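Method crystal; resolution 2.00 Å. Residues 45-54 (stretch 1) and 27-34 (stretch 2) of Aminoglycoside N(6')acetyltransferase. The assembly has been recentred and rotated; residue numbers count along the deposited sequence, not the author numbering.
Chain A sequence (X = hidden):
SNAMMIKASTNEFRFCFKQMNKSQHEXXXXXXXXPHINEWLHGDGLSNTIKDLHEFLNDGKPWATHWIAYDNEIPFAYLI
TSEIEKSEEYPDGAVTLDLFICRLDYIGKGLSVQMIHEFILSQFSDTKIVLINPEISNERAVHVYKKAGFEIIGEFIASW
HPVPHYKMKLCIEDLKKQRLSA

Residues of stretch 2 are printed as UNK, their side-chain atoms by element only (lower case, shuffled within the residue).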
# COMPACT_ATOMS: atom_id res chain seq x y z
N GLY A 45 3.75 14.61 4.32
CA GLY A 45 3.19 13.34 3.89
C GLY A 45 1.68 13.41 3.74
O GLY A 45 1.15 12.98 2.72
N LEU A 46 0.99 13.94 4.75
CA LEU A 46 -0.45 14.08 4.75
C LEU A 46 -0.91 15.08 3.70
O LEU A 46 -1.83 14.83 2.94
CB LEU A 46 -0.94 14.51 6.15
CG LEU A 46 -2.45 14.64 6.41
CD1 LEU A 46 -3.24 13.34 6.16
CD2 LEU A 46 -2.72 15.15 7.82
N SER A 47 -0.28 16.25 3.70
CA SER A 47 -0.53 17.28 2.74
C SER A 47 -0.42 16.75 1.32
O SER A 47 -1.34 16.94 0.52
CB SER A 47 0.46 18.44 2.95
OG SER A 47 0.06 19.47 2.09
N ASN A 48 0.70 16.09 1.00
CA ASN A 48 0.90 15.48 -0.32
C ASN A 48 -0.20 14.48 -0.69
O ASN A 48 -0.66 14.45 -1.83
CB ASN A 48 2.24 14.78 -0.42
CG ASN A 48 3.43 15.72 -0.32
OD1 ASN A 48 3.34 16.92 -0.65
ND2 ASN A 48 4.56 15.17 0.10
N THR A 49 -0.59 13.64 0.30
CA THR A 49 -1.67 12.68 0.14
C THR A 49 -3.00 13.30 -0.22
O THR A 49 -3.63 12.90 -1.21
CB THR A 49 -1.75 11.78 1.38
OG1 THR A 49 -0.53 11.05 1.45
CG2 THR A 49 -2.88 10.75 1.25
N ILE A 50 -3.38 14.33 0.52
CA ILE A 50 -4.63 15.03 0.28
C ILE A 50 -4.64 15.65 -1.11
O ILE A 50 -5.61 15.49 -1.83
CB ILE A 50 -4.89 16.10 1.39
CG1 ILE A 50 -5.20 15.42 2.73
CG2 ILE A 50 -5.97 17.10 0.98
CD1 ILE A 50 -5.39 16.40 3.89
N LYS A 51 -3.56 16.35 -1.48
CA LYS A 51 -3.40 16.93 -2.81
C LYS A 51 -3.54 15.88 -3.90
O LYS A 51 -4.29 16.08 -4.86
CB LYS A 51 -2.04 17.63 -2.93
CG LYS A 51 -1.70 18.22 -4.34
CD LYS A 51 -0.65 19.36 -4.27
CE LYS A 51 -0.41 19.97 -5.67
NZ LYS A 51 0.16 21.35 -5.61
N ASP A 52 -2.83 14.76 -3.78
CA ASP A 52 -2.80 13.81 -4.88
C ASP A 52 -4.14 13.13 -5.03
O ASP A 52 -4.56 12.82 -6.14
CB ASP A 52 -1.70 12.74 -4.74
CG ASP A 52 -1.27 12.18 -6.10
OD1 ASP A 52 -0.70 12.96 -6.89
OD2 ASP A 52 -1.49 10.97 -6.38
N LEU A 53 -4.82 12.89 -3.91
CA LEU A 53 -6.12 12.23 -3.94
C LEU A 53 -7.09 13.11 -4.70
O LEU A 53 -7.89 12.62 -5.51
CB LEU A 53 -6.62 11.90 -2.53
CG LEU A 53 -7.97 11.19 -2.41
CD1 LEU A 53 -7.93 9.79 -3.03
CD2 LEU A 53 -8.38 11.09 -0.94
N HIS A 54 -7.02 14.40 -4.42
CA HIS A 54 -7.82 15.38 -5.13
C HIS A 54 -7.55 15.41 -6.66
O HIS A 54 -8.50 15.44 -7.46
CB HIS A 54 -7.57 16.76 -4.53
CG HIS A 54 -8.55 17.79 -4.99
ND1 HIS A 54 -8.44 18.44 -6.21
CD2 HIS A 54 -9.66 18.28 -4.40
CE1 HIS A 54 -9.44 19.29 -6.34
NE2 HIS A 54 -10.19 19.21 -5.26
N UNK A 27 -15.17 9.89 2.92
CA UNK A 27 -14.83 8.70 3.73
C UNK A 27 -13.33 8.58 3.99
O UNK A 27 -12.88 8.42 5.15
c UNK A 27 -15.46 5.86 5.09
c UNK A 27 -15.36 7.41 3.09
c UNK A 27 -14.90 6.07 3.70
c UNK A 27 -15.28 4.88 2.81
N UNK A 28 -12.54 8.64 2.91
CA UNK A 28 -11.10 8.49 3.01
C UNK A 28 -10.48 9.71 3.68
O UNK A 28 -9.57 9.59 4.51
c UNK A 28 -10.47 8.21 1.63
c UNK A 28 -10.92 6.82 1.12
c UNK A 28 -8.94 8.31 1.68
N UNK A 29 -10.98 10.91 3.36
CA UNK A 29 -10.50 12.10 4.07
C UNK A 29 -10.65 12.00 5.62
O UNK A 29 -9.73 12.37 6.38
c UNK A 29 -10.54 13.91 2.20
c UNK A 29 -11.15 13.37 3.51
c UNK A 29 -11.42 15.03 1.67
c UNK A 29 -9.10 14.42 2.38
N UNK A 30 -11.78 11.48 6.08
CA UNK A 30 -11.98 11.28 7.51
C UNK A 30 -10.96 10.27 8.02
O UNK A 30 -10.29 10.50 9.04
N UNK A 31 -10.83 9.17 7.28
CA UNK A 31 -9.92 8.08 7.63
C UNK A 31 -8.51 8.58 7.94
O UNK A 31 -7.92 8.21 8.93
c UNK A 31 -12.16 4.22 5.86
c UNK A 31 -10.90 6.02 6.46
c UNK A 31 -10.39 4.72 4.28
n UNK A 31 -12.64 4.72 7.04
c UNK A 31 -11.07 5.03 5.46
c UNK A 31 -11.95 2.87 3.91
c UNK A 31 -11.88 5.80 7.41
c UNK A 31 -12.62 3.14 5.07
c UNK A 31 -10.83 3.65 3.51
c UNK A 31 -9.83 7.08 6.49
N UNK A 32 -7.98 9.45 7.09
CA UNK A 32 -6.58 9.82 7.21
C UNK A 32 -6.37 10.99 8.14
O UNK A 32 -5.25 11.55 8.21
c UNK A 32 -6.05 11.65 3.79
c UNK A 32 -6.59 11.33 5.16
c UNK A 32 -6.08 8.82 4.96
c UNK A 32 -5.95 10.08 5.83
N UNK A 33 -7.43 11.38 8.84
CA UNK A 33 -7.32 12.30 9.97
C UNK A 33 -7.57 11.63 11.34
O UNK A 33 -7.71 12.31 12.37
n UNK A 33 -6.76 15.91 7.35
n UNK A 33 -8.08 14.22 7.30
c UNK A 33 -8.23 13.52 9.73
c UNK A 33 -7.74 14.41 8.63
c UNK A 33 -6.90 15.48 8.65
c UNK A 33 -7.48 15.13 6.56
N UNK A 34 -7.62 10.30 11.36
CA UNK A 34 -7.74 9.59 12.63
C UNK A 34 -6.37 9.54 13.34
O UNK A 34 -5.33 9.38 12.68
c UNK A 34 -9.91 6.59 11.39
c UNK A 34 -8.26 8.17 12.43
c UNK A 34 -9.57 8.05 11.65
o UNK A 34 -10.59 5.98 12.20
n UNK A 34 -9.40 6.01 10.30

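Stretch 1 is helical throughout, and stretch 2 is the last part of a second helix and the turn that follows it. Position 27 carries four carbons forked at the second, the pattern of leucine; they are out of reach of stretch 1, and L27 takes no part in the contact. At position 28 a single carbon bears two more, three in all, so the branch lies at CB as in valine. The CA-to-CB bond points toward stretch 1, and one of the terminal carbons approaches L53 CD2. This is V28, and its CG1 lies 3.9 Å from L53 CD2.

Position 29 again has four carbons forked at the second. Its CA-to-CB bond runs sideways, but the end of the side chain comes nearer and meets I50. The residue is L29, with CD2 4.0 Å from I50 CG1. Position 30 has no side-chain atoms and is G30; it makes no contact with stretch 1. Position 31 holds one carbon followed by fused five- and six-membered rings containing eight carbons and one nitrogen, an indole. W31 is buried, yet out of reach of stretch 1.

The helix ends here, and position 32 is the first residue to leave helical phi/psi. Its four carbons fork at the first, with one arm two carbons long. The CA-to-CB bond points toward stretch 1, and the side chain lies against L46, T49 and I50. This is I32. Its CG1 lies 4.0 Å from L46 CD1, and its CD1 is 4.0 Å from I50 CG1 and 4.2 Å from T49 CG2. Its backbone O is also 3.4 Å from L46 CD1.

At position 33 one carbon leads to a five-membered ring of three carbons and two nitrogens, an imidazole close to L46 and I50. In H33, ND1 donates a hydrogen bond to L29 O (2.6 Å), almost straight at 178°, which ties the ring back to the helix. I50 CD1 meets the ring edge, 3.6 Å from H33 CE1. Position 34 has three carbons, the third carrying one oxygen and one nitrogen, hence Q34; its NE2 donates to W31 O (3.0 Å), within the type I turn from W31 to Q34.

The contact is apolar in character, with no hydrogen bond between the stretches. L46, I50 and L53 recur at helical intervals of three or four residues, which brings their side chains to the same side of the helix. I32 packs among L46, T49 and I50, while V28 meets L53. Together the two stretches bury 322 Å², both sides summed.

Stretch 2, residues 27-34: LVLGWIHQ
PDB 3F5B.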